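Local structure of P43 (Trichuris muris, 6QIX) at residues C74-F79 and G169-N174; P115-G118 and A122-N125; E199-P204 and V209-D214; D223-H228 and D302-T307. The protein tethers to matrix and inhibits interleukin-13 function as the major secreted protein of the whipworm. One frame throughout, in Å; residues are numbered along the deposited sequence. Where two conformers were deposited one is given.

Interaction 1: C74-F79 and G169-N174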
loop_
_atom_site.group_PDB
_atom_site.type_symbol
_atom_site.label_atom_id
_atom_site.label_comp_id
_atom_site.label_asym_id
_atom_site.label_seq_id
_atom_site.Cartn_x
_atom_site.Cartn_y
_atom_site.Cartn_z
ATOM N N CYS A 74 -19.219 -3.214 -10.358
ATOM C CA CYS A 74 -19.024 -4.621 -10.685
ATOM C C CYS A 74 -18.474 -5.332 -9.441
ATOM O O CYS A 74 -17.932 -4.729 -8.528
ATOM C CB CYS A 74 -18.185 -4.844 -11.964
ATOM S SG CYS A 74 -16.604 -4.129 -11.922
ATOM N N GLY A 75 -18.629 -6.667 -9.437
ATOM C CA GLY A 75 -17.753 -7.552 -8.662
ATOM C C GLY A 75 -18.039 -7.667 -7.193
ATOM O O GLY A 75 -17.206 -8.242 -6.461
ATOM N N HIS A 76 -19.191 -7.173 -6.738
ATOM C CA HIS A 76 -19.436 -6.965 -5.305
ATOM C C HIS A 76 -18.427 -5.958 -4.713
ATOM O O HIS A 76 -18.131 -5.975 -3.511
ATOM C CB HIS A 76 -19.421 -8.295 -4.530
ATOM C CG HIS A 76 -20.313 -9.353 -5.128
ATOM N ND1 HIS A 76 -21.560 -9.650 -4.623
ATOM C CD2 HIS A 76 -20.143 -10.163 -6.200
ATOM C CE1 HIS A 76 -22.124 -10.591 -5.362
ATOM N NE2 HIS A 76 -21.286 -10.922 -6.329
ATOM N N CYS A 77 -17.897 -5.066 -5.558
ATOM C CA CYS A 77 -16.885 -4.089 -5.143
ATOM C C CYS A 77 -17.464 -2.703 -4.835
ATOM O O CYS A 77 -16.767 -1.868 -4.240
ATOM C CB CYS A 77 -15.805 -3.980 -6.222
ATOM S SG CYS A 77 -14.853 -5.501 -6.486
ATOM N N SER A 78 -18.696 -2.431 -5.255
ATOM C CA SER A 78 -19.370 -1.192 -4.918
ATOM C C SER A 78 -20.009 -1.299 -3.532
ATOM O O SER A 78 -20.435 -2.374 -3.089
ATOM C CB SER A 78 -20.424 -0.881 -5.993
ATOM O OG SER A 78 -21.129 0.305 -5.708
ATOM N N PHE A 79 -20.089 -0.157 -2.850
ATOM C CA PHE A 79 -20.517 -0.172 -1.457
ATOM C C PHE A 79 -21.063 1.183 -1.058
ATOM O O PHE A 79 -20.716 2.197 -1.653
ATOM C CB PHE A 79 -19.356 -0.530 -0.523
ATOM C CG PHE A 79 -18.258 0.455 -0.535
ATOM C CD1 PHE A 79 -18.189 1.438 0.451
ATOM C CD2 PHE A 79 -17.275 0.422 -1.526
ATOM C CE1 PHE A 79 -17.151 2.340 0.469
ATOM C CE2 PHE A 79 -16.225 1.349 -1.516
ATOM C CZ PHE A 79 -16.178 2.305 -0.529
ATOM N N GLY A 169 -14.260 -9.022 -1.583
ATOM C CA GLY A 169 -14.765 -9.456 -0.278
ATOM C C GLY A 169 -14.982 -10.959 -0.206
ATOM O O GLY A 169 -14.050 -11.725 -0.436
ATOM N N ASP A 170 -16.191 -11.396 0.195
ATOM C CA ASP A 170 -16.504 -12.818 0.263
ATOM C C ASP A 170 -16.611 -13.500 -1.111
ATOM O O ASP A 170 -16.803 -14.732 -1.170
ATOM C CB ASP A 170 -17.831 -13.006 1.017
ATOM C CG ASP A 170 -17.801 -12.484 2.449
ATOM O OD1 ASP A 170 -16.724 -12.395 3.079
ATOM O OD2 ASP A 170 -18.897 -12.183 2.976
ATOM N N TYR A 171 -16.570 -12.737 -2.203
ATOM C CA TYR A 171 -16.683 -13.269 -3.551
ATOM C C TYR A 171 -15.322 -13.280 -4.225
ATOM O O TYR A 171 -14.522 -12.358 -4.041
ATOM C CB TYR A 171 -17.705 -12.442 -4.380
ATOM C CG TYR A 171 -19.119 -12.702 -3.910
ATOM C CD1 TYR A 171 -19.923 -13.645 -4.544
ATOM C CD2 TYR A 171 -19.650 -12.027 -2.833
ATOM C CE1 TYR A 171 -21.169 -13.909 -4.094
ATOM C CE2 TYR A 171 -20.918 -12.301 -2.383
ATOM C CZ TYR A 171 -21.665 -13.235 -3.020
ATOM O OH TYR A 171 -22.960 -13.522 -2.603
ATOM N N GLU A 172 -15.085 -14.329 -5.028
ATOM C CA GLU A 172 -13.863 -14.521 -5.787
ATOM C C GLU A 172 -14.213 -15.003 -7.188
ATOM O O GLU A 172 -15.276 -15.597 -7.393
ATOM C CB GLU A 172 -12.955 -15.564 -5.095
ATOM C CG GLU A 172 -12.611 -15.158 -3.647
ATOM C CD GLU A 172 -11.709 -16.105 -2.885
ATOM O OE1 GLU A 172 -11.262 -17.127 -3.481
ATOM O OE2 GLU A 172 -11.439 -15.799 -1.670
ATOM N N PRO A 173 -13.336 -14.772 -8.159
ATOM C CA PRO A 173 -13.638 -15.270 -9.516
ATOM C C PRO A 173 -13.759 -16.777 -9.512
ATOM O O PRO A 173 -13.032 -17.470 -8.784
ATOM C CB PRO A 173 -12.444 -14.800 -10.344
ATOM C CG PRO A 173 -11.854 -13.637 -9.509
ATOM C CD PRO A 173 -12.039 -14.103 -8.106
ATOM N N ASN A 174 -14.721 -17.287 -10.299
ATOM C CA ASN A 174 -14.702 -18.712 -10.579
ATOM C C ASN A 174 -13.489 -19.031 -11.447
ATOM O O ASN A 174 -12.740 -18.145 -11.880
ATOM C CB ASN A 174 -16.003 -19.189 -11.249
ATOM C CG ASN A 174 -16.298 -18.522 -12.585
ATOM O OD1 ASN A 174 -15.525 -17.731 -13.145
ATOM N ND2 ASN A 174 -17.476 -18.882 -13.119
#
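H76 and Y171 are the closest pair of the two backbones, their CA atoms 7.1 Å apart, and H76 sits in the middle of a type I' beta turn from C74 to C77, closed by a bond of 3.0 Å from C77 N to C74 O. The turn lifts the histidine toward the loop that leads into strand 172-173, and across the gap the two side chains meet as flat plates. This is a face-to-face stack: the ring centroids lie 3.6 Å apart and the planes are only 3° from parallel. H76 CE1 lies over the middle of the phenol ring, while Y171 CD2 lies over the middle of the imidazole, so nearly the whole histidine ring is covered on this face. NE2 of H76 comes to 3.5 Å from Y171 CD1. In both residues CG lies anti to the carbonyl carbon (chi1 -51° in H76, -71° in Y171), which carries each ring out into the gap. H76 ND1 is hydrogen-bonded to H103 ND1, a bond that should also limit turning of the imidazole within the stack. C180 of strand 180-181 touches both side chains. Close by, C77 is joined to C168, the residue just before G169, and C74 to C109. The whole is a pi-stacked histidine-tyrosine pair on a type I' turn, set among the disulfides of a cystine-rich secreted fold.

Interaction 2: P115-G118 and A122-N125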
loop_
_atom_site.group_PDB
_atom_site.type_symbol
_atom_site.label_atom_id
_atom_site.label_comp_id
_atom_site.label_asym_id
_atom_site.label_seq_id
_atom_site.Cartn_x
_atom_site.Cartn_y
_atom_site.Cartn_z
ATOM N N PRO A 115 0.861 -1.691 -15.307
ATOM C CA PRO A 115 2.301 -1.772 -15.601
ATOM C C PRO A 115 3.076 -2.340 -14.417
ATOM O O PRO A 115 2.923 -1.885 -13.282
ATOM C CB PRO A 115 2.699 -0.313 -15.899
ATOM C CG PRO A 115 1.409 0.366 -16.328
ATOM C CD PRO A 115 0.262 -0.392 -15.642
ATOM N N HIS A 116 3.858 -3.393 -14.681
ATOM C CA HIS A 116 4.768 -3.964 -13.687
ATOM C C HIS A 116 4.073 -4.768 -12.610
ATOM O O HIS A 116 4.661 -5.714 -12.077
ATOM C CB HIS A 116 5.590 -2.858 -13.008
ATOM C CG HIS A 116 6.284 -1.972 -13.987
ATOM N ND1 HIS A 116 7.270 -2.433 -14.824
ATOM C CD2 HIS A 116 6.105 -0.672 -14.294
ATOM C CE1 HIS A 116 7.666 -1.457 -15.617
ATOM N NE2 HIS A 116 6.971 -0.376 -15.320
ATOM N N LEU A 117 2.865 -4.363 -12.223
ATOM C CA LEU A 117 2.161 -5.024 -11.120
ATOM C C LEU A 117 1.170 -6.086 -11.604
ATOM O O LEU A 117 0.704 -6.923 -10.799
ATOM C CB LEU A 117 1.428 -3.970 -10.277
ATOM C CG LEU A 117 2.155 -3.343 -9.091
ATOM C CD1 LEU A 117 3.548 -2.903 -9.349
ATOM C CD2 LEU A 117 1.298 -2.144 -8.548
ATOM N N GLY A 118 0.809 -6.063 -12.882
ATOM C CA GLY A 118 -0.125 -7.067 -13.373
ATOM C C GLY A 118 -1.491 -6.860 -12.754
ATOM O O GLY A 118 -1.989 -5.735 -12.681
ATOM N N ALA A 122 -5.452 -5.502 -5.624
ATOM C CA ALA A 122 -5.574 -5.757 -4.190
ATOM C C ALA A 122 -4.546 -5.036 -3.340
ATOM O O ALA A 122 -4.771 -4.884 -2.124
ATOM C CB ALA A 122 -5.447 -7.249 -3.880
ATOM N N PHE A 123 -3.429 -4.602 -3.906
ATOM C CA PHE A 123 -2.384 -4.024 -3.054
ATOM C C PHE A 123 -1.933 -2.639 -3.494
ATOM O O PHE A 123 -1.076 -2.039 -2.810
ATOM C CB PHE A 123 -1.175 -4.979 -2.957
ATOM C CG PHE A 123 -0.689 -5.489 -4.283
ATOM C CD1 PHE A 123 0.240 -4.763 -5.010
ATOM C CD2 PHE A 123 -1.168 -6.689 -4.793
ATOM C CE1 PHE A 123 0.667 -5.196 -6.222
ATOM C CE2 PHE A 123 -0.738 -7.146 -6.018
ATOM C CZ PHE A 123 0.199 -6.400 -6.729
ATOM N N ILE A 124 -2.490 -2.089 -4.586
ATOM C CA ILE A 124 -2.103 -0.718 -4.959
ATOM C C ILE A 124 -2.440 0.280 -3.843
ATOM O O ILE A 124 -1.807 1.353 -3.734
ATOM C CB ILE A 124 -2.742 -0.288 -6.297
ATOM C CG1 ILE A 124 -4.261 -0.403 -6.243
ATOM C CG2 ILE A 124 -2.158 -1.104 -7.412
ATOM C CD1 ILE A 124 -4.913 -0.181 -7.581
ATOM N N ASN A 125 -3.419 -0.035 -3.002
ATOM C CA ASN A 125 -3.814 0.931 -1.982
ATOM C C ASN A 125 -2.717 1.185 -0.958
ATOM O O ASN A 125 -2.808 2.176 -0.228
ATOM C CB ASN A 125 -5.113 0.498 -1.304
ATOM C CG ASN A 125 -4.992 -0.782 -0.476
ATOM O OD1 ASN A 125 -3.981 -1.504 -0.496
ATOM N ND2 ASN A 125 -6.074 -1.088 0.241
#
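L117 reaches across a short connection to F123 and I124, two neighbours whose side chains receive it at different places. The tight part lies against the phenylalanine: L117 CG comes to 3.7 Å from F123 CE1, approaching the ring at its edge and near its plane, not over a face. The methyl CD2 of L117 follows the same ring atom at 3.9 Å. F123 presents this edge because its CG is tucked between the backbone N and the carbonyl carbon (chi1 49°), a position that turns the CE1 edge of the ring to the leucine, the two side chains crossing at a slant. Helix 315-325 packs against the phenylalanine through D319, A322 and K323, and M326 touches it as well, so F123 is buried.

The other part is slighter. Here a single pair of methyl groups carries the contact, L117 CD2 and I124 CG2 at 3.8 Å, and I124 is only partly buried; M62 and L114 touch its side chain. L117 is also partly exposed, though W301 of helix 292-310 leans on it. A bound diethylene glycol lies about 4 Å from the L117 side chain and an acetate about 5 Å from that of I124, both probably from the crystallisation liquor, consistent with a surface that small molecules can approach. All of the contact is apolar: the leucine's CG and CD2 rest against the ring edge, and CD2 also meets the isoleucine methyl. L117 and G118 both face L114, the pattern of a classic beta bulge, here in the loop between strand 109-112 and helix 126-129.

Interaction 3: E199-P204 and V209-D214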
loop_
_atom_site.group_PDB
_atom_site.type_symbol
_atom_site.label_atom_id
_atom_site.label_comp_id
_atom_site.label_asym_id
_atom_site.label_seq_id
_atom_site.Cartn_x
_atom_site.Cartn_y
_atom_site.Cartn_z
ATOM N N GLU A 199 14.149 -2.239 14.771
ATOM C CA GLU A 199 15.073 -1.146 14.543
ATOM C C GLU A 199 14.961 -0.672 13.098
ATOM O O GLU A 199 14.327 -1.311 12.240
ATOM C CB GLU A 199 16.501 -1.581 14.860
ATOM C CG GLU A 199 16.699 -1.844 16.341
ATOM C CD GLU A 199 18.004 -1.353 16.937
ATOM O OE1 GLU A 199 18.249 -1.689 18.101
ATOM O OE2 GLU A 199 18.776 -0.619 16.287
ATOM N N CYS A 200 15.579 0.477 12.829
ATOM C CA CYS A 200 15.533 1.026 11.486
ATOM C C CYS A 200 16.328 0.123 10.566
ATOM O O CYS A 200 17.499 -0.148 10.827
ATOM C CB CYS A 200 16.093 2.446 11.460
ATOM S SG CYS A 200 15.062 3.643 12.457
ATOM N N LEU A 201 15.689 -0.354 9.503
ATOM C CA LEU A 201 16.308 -1.253 8.547
ATOM C C LEU A 201 16.918 -0.479 7.390
ATOM O O LEU A 201 16.465 0.612 7.044
ATOM C CB LEU A 201 15.297 -2.246 7.994
ATOM C CG LEU A 201 14.497 -3.028 9.072
ATOM C CD1 LEU A 201 13.553 -3.998 8.419
ATOM C CD2 LEU A 201 15.452 -3.746 10.004
ATOM N N TRP A 202 17.960 -1.050 6.802
ATOM C CA TRP A 202 18.657 -0.330 5.735
ATOM C C TRP A 202 19.229 -1.313 4.717
ATOM O O TRP A 202 19.448 -2.494 5.001
ATOM C CB TRP A 202 19.775 0.506 6.337
ATOM C CG TRP A 202 20.400 1.555 5.460
ATOM C CD1 TRP A 202 21.726 1.724 5.237
ATOM C CD2 TRP A 202 19.726 2.548 4.697
ATOM N NE1 TRP A 202 21.933 2.806 4.406
ATOM C CE2 TRP A 202 20.717 3.301 4.021
ATOM C CE3 TRP A 202 18.379 2.867 4.503
ATOM C CZ2 TRP A 202 20.402 4.362 3.157
ATOM C CZ3 TRP A 202 18.056 3.929 3.649
ATOM C CH2 TRP A 202 19.091 4.681 2.999
ATOM N N PHE A 203 19.510 -0.783 3.537
ATOM C CA PHE A 203 20.164 -1.520 2.481
ATOM C C PHE A 203 21.543 -2.005 2.917
ATOM O O PHE A 203 22.163 -1.432 3.818
ATOM C CB PHE A 203 20.305 -0.623 1.246
ATOM C CG PHE A 203 18.986 -0.128 0.721
ATOM C CD1 PHE A 203 18.179 -0.948 -0.054
ATOM C CD2 PHE A 203 18.539 1.128 1.032
ATOM C CE1 PHE A 203 16.943 -0.490 -0.542
ATOM C CE2 PHE A 203 17.308 1.589 0.532
ATOM C CZ PHE A 203 16.503 0.759 -0.203
ATOM N N PRO A 204 22.078 -3.028 2.251
ATOM C CA PRO A 204 21.535 -3.717 1.067
ATOM C C PRO A 204 20.225 -4.485 1.284
ATOM O O PRO A 204 19.824 -4.829 2.407
ATOM C CB PRO A 204 22.656 -4.703 0.685
ATOM C CG PRO A 204 23.458 -4.863 1.908
ATOM C CD PRO A 204 23.384 -3.562 2.645
ATOM N N VAL A 209 15.869 -8.152 3.972
ATOM C CA VAL A 209 15.165 -9.428 3.903
ATOM C C VAL A 209 15.522 -10.282 5.111
ATOM O O VAL A 209 14.645 -10.841 5.771
ATOM C CB VAL A 209 15.501 -10.147 2.586
ATOM C CG1 VAL A 209 15.029 -11.596 2.600
ATOM C CG2 VAL A 209 14.875 -9.417 1.458
ATOM N N SER A 210 16.808 -10.384 5.426
ATOM C CA SER A 210 17.200 -11.216 6.552
ATOM C C SER A 210 16.607 -10.690 7.841
ATOM O O SER A 210 16.202 -11.464 8.703
ATOM C CB SER A 210 18.726 -11.293 6.643
ATOM O OG SER A 210 19.187 -11.949 5.489
ATOM N N HIS A 211 16.506 -9.371 7.977
ATOM C CA HIS A 211 15.969 -8.792 9.208
ATOM C C HIS A 211 14.481 -9.064 9.329
ATOM O O HIS A 211 13.970 -9.295 10.437
ATOM C CB HIS A 211 16.248 -7.286 9.256
ATOM C CG HIS A 211 17.568 -6.940 9.878
ATOM N ND1 HIS A 211 18.563 -6.265 9.203
ATOM C CD2 HIS A 211 18.059 -7.181 11.120
ATOM C CE1 HIS A 211 19.604 -6.091 10.000
ATOM N NE2 HIS A 211 19.324 -6.633 11.170
ATOM N N VAL A 212 13.775 -9.123 8.204
ATOM C CA VAL A 212 12.357 -9.444 8.276
ATOM C C VAL A 212 12.165 -10.893 8.714
ATOM O O VAL A 212 11.323 -11.185 9.569
ATOM C CB VAL A 212 11.677 -9.136 6.934
ATOM C CG1 VAL A 212 10.305 -9.648 6.952
ATOM C CG2 VAL A 212 11.646 -7.643 6.709
ATOM N N TYR A 213 12.950 -11.819 8.153
ATOM C CA TYR A 213 12.888 -13.203 8.602
ATOM C C TYR A 213 13.147 -13.303 10.100
ATOM O O TYR A 213 12.482 -14.070 10.811
ATOM C CB TYR A 213 13.929 -14.047 7.852
ATOM C CG TYR A 213 13.625 -14.295 6.383
ATOM C CD1 TYR A 213 12.337 -14.436 5.937
ATOM C CD2 TYR A 213 14.637 -14.390 5.454
ATOM C CE1 TYR A 213 12.061 -14.677 4.584
ATOM C CE2 TYR A 213 14.381 -14.619 4.142
ATOM C CZ TYR A 213 13.087 -14.765 3.706
ATOM O OH TYR A 213 12.837 -14.992 2.375
ATOM N N ASP A 214 14.139 -12.562 10.586
ATOM C CA ASP A 214 14.508 -12.665 11.993
ATOM C C ASP A 214 13.468 -11.996 12.889
ATOM O O ASP A 214 13.057 -12.559 13.910
ATOM C CB ASP A 214 15.895 -12.059 12.207
ATOM C CG ASP A 214 16.353 -12.154 13.649
ATOM O OD1 ASP A 214 16.561 -13.281 14.148
ATOM O OD2 ASP A 214 16.529 -11.089 14.277
HETATM O O HOH W 1 18.546 -3.895 7.379
#
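The imidazole of H211 meets L201 obliquely: the methyl CD2 of the leucine lies 3.8 Å from H211 CG and 3.7 Å from H211 CB, so it rests at the root of the ring. The other flat group, the W202 indole, starts out away from the helix and carries F203 CD2 over one face, 3.8 Å above the plane and toward the rim. Its NE1 is hydrogen-bonded to P238 O. The motif is a loop folded back along the helix it leads into: P204, preceded by a cis peptide bond, stands at the N-cap of helix 205-216, and L201 packs against the second turn.

L201 holds its CG anti to the carbonyl carbon (chi1 -53°), which points CG at the helix. From there CD2 slides past the histidine, while CD1 makes a looser apolar approach to V212 CG2 at 4.5 Å. The leucine is buried, with V248 of strand 246-252 also against it, and its backbone pairs with F246; H211 remains exposed. The C200-C269 disulfide fastens the loop just before this point. H211 ND1 also makes a weak hydrogen bond to N207 O, one turn back in the helix. Beside the leucine a water joins loop to helix: it accepts from W202 N at 3.0 Å and is hydrogen-bonded to H211 ND1, also at 3.0 Å.

Interaction 4: D223-H228 and D302-T307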
loop_
_atom_site.group_PDB
_atom_site.type_symbol
_atom_site.label_atom_id
_atom_site.label_comp_id
_atom_site.label_asym_id
_atom_site.label_seq_id
_atom_site.Cartn_x
_atom_site.Cartn_y
_atom_site.Cartn_z
ATOM N N ASP A 223 9.691 -23.307 -1.732
ATOM C CA ASP A 223 8.931 -22.845 -2.883
ATOM C C ASP A 223 8.692 -21.339 -2.883
ATOM O O ASP A 223 8.054 -20.833 -3.812
ATOM C CB ASP A 223 7.570 -23.550 -2.915
ATOM C CG ASP A 223 6.913 -23.611 -1.527
ATOM O OD1 ASP A 223 5.690 -23.358 -1.410
ATOM O OD2 ASP A 223 7.640 -23.917 -0.551
ATOM N N GLY A 224 9.189 -20.611 -1.880
ATOM C CA GLY A 224 8.730 -19.260 -1.648
ATOM C C GLY A 224 9.441 -18.216 -2.488
ATOM O O GLY A 224 10.396 -18.472 -3.221
ATOM N N TYR A 225 8.951 -16.995 -2.378
ATOM C CA TYR A 225 9.516 -15.871 -3.106
ATOM C C TYR A 225 10.372 -15.004 -2.195
ATOM O O TYR A 225 10.034 -14.795 -1.023
ATOM C CB TYR A 225 8.402 -15.019 -3.707
ATOM C CG TYR A 225 8.873 -13.652 -4.105
ATOM C CD1 TYR A 225 9.585 -13.469 -5.272
ATOM C CD2 TYR A 225 8.612 -12.543 -3.313
ATOM C CE1 TYR A 225 10.024 -12.232 -5.631
ATOM C CE2 TYR A 225 9.041 -11.306 -3.681
ATOM C CZ TYR A 225 9.767 -11.149 -4.822
ATOM O OH TYR A 225 10.208 -9.880 -5.177
ATOM N N GLU A 226 11.447 -14.456 -2.767
ATOM C CA GLU A 226 12.387 -13.571 -2.092
ATOM C C GLU A 226 12.914 -12.584 -3.122
ATOM O O GLU A 226 13.431 -13.015 -4.156
ATOM C CB GLU A 226 13.526 -14.391 -1.474
ATOM C CG GLU A 226 14.433 -13.611 -0.616
ATOM C CD GLU A 226 15.476 -14.475 0.073
ATOM O OE1 GLU A 226 15.133 -15.258 0.985
ATOM O OE2 GLU A 226 16.649 -14.365 -0.301
ATOM N N PRO A 227 12.807 -11.266 -2.905
ATOM C CA PRO A 227 13.368 -10.326 -3.886
ATOM C C PRO A 227 14.887 -10.338 -3.822
ATOM O O PRO A 227 15.485 -10.426 -2.745
ATOM C CB PRO A 227 12.800 -8.965 -3.462
ATOM C CG PRO A 227 12.531 -9.125 -1.974
ATOM C CD PRO A 227 12.205 -10.590 -1.742
ATOM N N HIS A 228 15.509 -10.256 -4.989
ATOM C CA HIS A 228 16.961 -10.217 -5.099
ATOM C C HIS A 228 17.376 -8.892 -5.707
ATOM O O HIS A 228 16.655 -8.315 -6.532
ATOM C CB HIS A 228 17.464 -11.406 -5.900
ATOM C CG HIS A 228 17.235 -12.720 -5.204
ATOM N ND1 HIS A 228 17.500 -12.909 -3.859
ATOM C CD2 HIS A 228 16.740 -13.902 -5.654
ATOM C CE1 HIS A 228 17.190 -14.148 -3.517
ATOM N NE2 HIS A 228 16.730 -14.773 -4.587
ATOM N N ASP A 302 8.693 -6.429 -11.985
ATOM C CA ASP A 302 8.593 -7.309 -13.146
ATOM C C ASP A 302 8.982 -8.728 -12.755
ATOM O O ASP A 302 8.314 -9.706 -13.149
ATOM C CB ASP A 302 9.505 -6.803 -14.280
ATOM C CG ASP A 302 8.931 -5.590 -15.028
ATOM O OD1 ASP A 302 7.722 -5.312 -14.908
ATOM O OD2 ASP A 302 9.704 -4.882 -15.735
ATOM N N ASP A 303 10.072 -8.860 -11.984
ATOM C CA ASP A 303 10.543 -10.182 -11.582
ATOM C C ASP A 303 9.551 -10.869 -10.643
ATOM O O ASP A 303 9.294 -12.078 -10.777
ATOM C CB ASP A 303 11.916 -10.066 -10.934
ATOM C CG ASP A 303 13.005 -9.678 -11.950
ATOM O OD1 ASP A 303 14.131 -9.334 -11.524
ATOM O OD2 ASP A 303 12.738 -9.722 -13.180
ATOM N N PHE A 304 8.972 -10.120 -9.701
ATOM C CA PHE A 304 7.968 -10.707 -8.816
ATOM C C PHE A 304 6.757 -11.190 -9.612
ATOM O O PHE A 304 6.233 -12.290 -9.385
ATOM C CB PHE A 304 7.512 -9.704 -7.738
ATOM C CG PHE A 304 6.274 -10.171 -7.019
ATOM C CD1 PHE A 304 6.353 -11.228 -6.121
ATOM C CD2 PHE A 304 5.032 -9.606 -7.287
ATOM C CE1 PHE A 304 5.206 -11.738 -5.483
ATOM C CE2 PHE A 304 3.876 -10.113 -6.663
ATOM C CZ PHE A 304 3.954 -11.167 -5.748
ATOM N N THR A 305 6.251 -10.344 -10.510
ATOM C CA THR A 305 5.042 -10.704 -11.252
ATOM C C THR A 305 5.277 -11.951 -12.100
ATOM O O THR A 305 4.455 -12.894 -12.094
ATOM C CB THR A 305 4.608 -9.490 -12.087
ATOM O OG1 THR A 305 4.315 -8.386 -11.193
ATOM C CG2 THR A 305 3.415 -9.777 -12.975
ATOM N N ALA A 306 6.424 -11.998 -12.790
ATOM C CA ALA A 306 6.801 -13.206 -13.518
ATOM C C ALA A 306 6.945 -14.418 -12.595
ATOM O O ALA A 306 6.503 -15.524 -12.942
ATOM C CB ALA A 306 8.103 -12.955 -14.262
ATOM N N THR A 307 7.567 -14.248 -11.424
ATOM C CA THR A 307 7.716 -15.371 -10.494
ATOM C C THR A 307 6.370 -15.847 -9.979
ATOM O O THR A 307 6.190 -17.043 -9.717
ATOM C CB THR A 307 8.588 -14.977 -9.298
ATOM O OG1 THR A 307 9.900 -14.686 -9.746
ATOM C CG2 THR A 307 8.649 -16.115 -8.266
#
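Y225 lays one face of its ring against F304 and brushes T307 on the same helix, 292-310. From CB, the tyrosine extends with CG opposite its own backbone nitrogen (chi1 163°), which takes the ring straight across to the helix. CG already lies 4.0 Å from F304 CD1. Y225 CD1 then passes the threonine methyl, T307 CG2, obliquely at 4.1 Å. Farther out, CE2 makes the closest approach, 3.6 Å to F304 CD1, and CZ is barely more distant from that atom. At the tip, Y225 OH lies 3.7 Å from F304 CB, where the tyrosine crosses the root of the phenylalanine. F304 CD1 thus sits over the centre of the tyrosine ring, and the pair is T-shaped: the edge of F304 points at the face of Y225, with centroids 4.9 Å apart and planes at 67°. The opposite face of Y225 is covered by the backbone of its own segment, with P227 N toward the rim.

T307 can offer its methyl because its hydroxyl is turned back into the helix, where OG1 donates to D303 O at 2.9 Å. The carbonyl is gripped twice, by OG1 and by T307 N from opposite faces of its plane. L325 of helix 315-325 touches both aromatic residues. The contact probably rests on dispersion with a modest electrostatic gain, since the ring hydrogens of F304 would carry slight positive charge toward the face of Y225.

Interactions 2, 3 and 4 are linked in a row, with interaction 4 in the middle. It meets interaction 2 through two probable hydrogen bonds, H116 O to T305 OG1 at 2.8 Å and H116 ND1 to D302 OD1 at 2.9 Å. Toward interaction 3 it offers E226, whose OE1 lies 2.7 Å from Y213 OH, again a probable hydrogen bond, while V209 packs on E226 and P227. A hexaethylene glycol, probably from the crystallisation liquor, lies about 4 Å from the V212 side chain, and one lies about 4 Å from that of Y225. Interaction 1 stands apart: its nearest atoms are about 9 Å from interaction 2, and its centre is about 36 Å from that of interaction 3, across the middle of the chain.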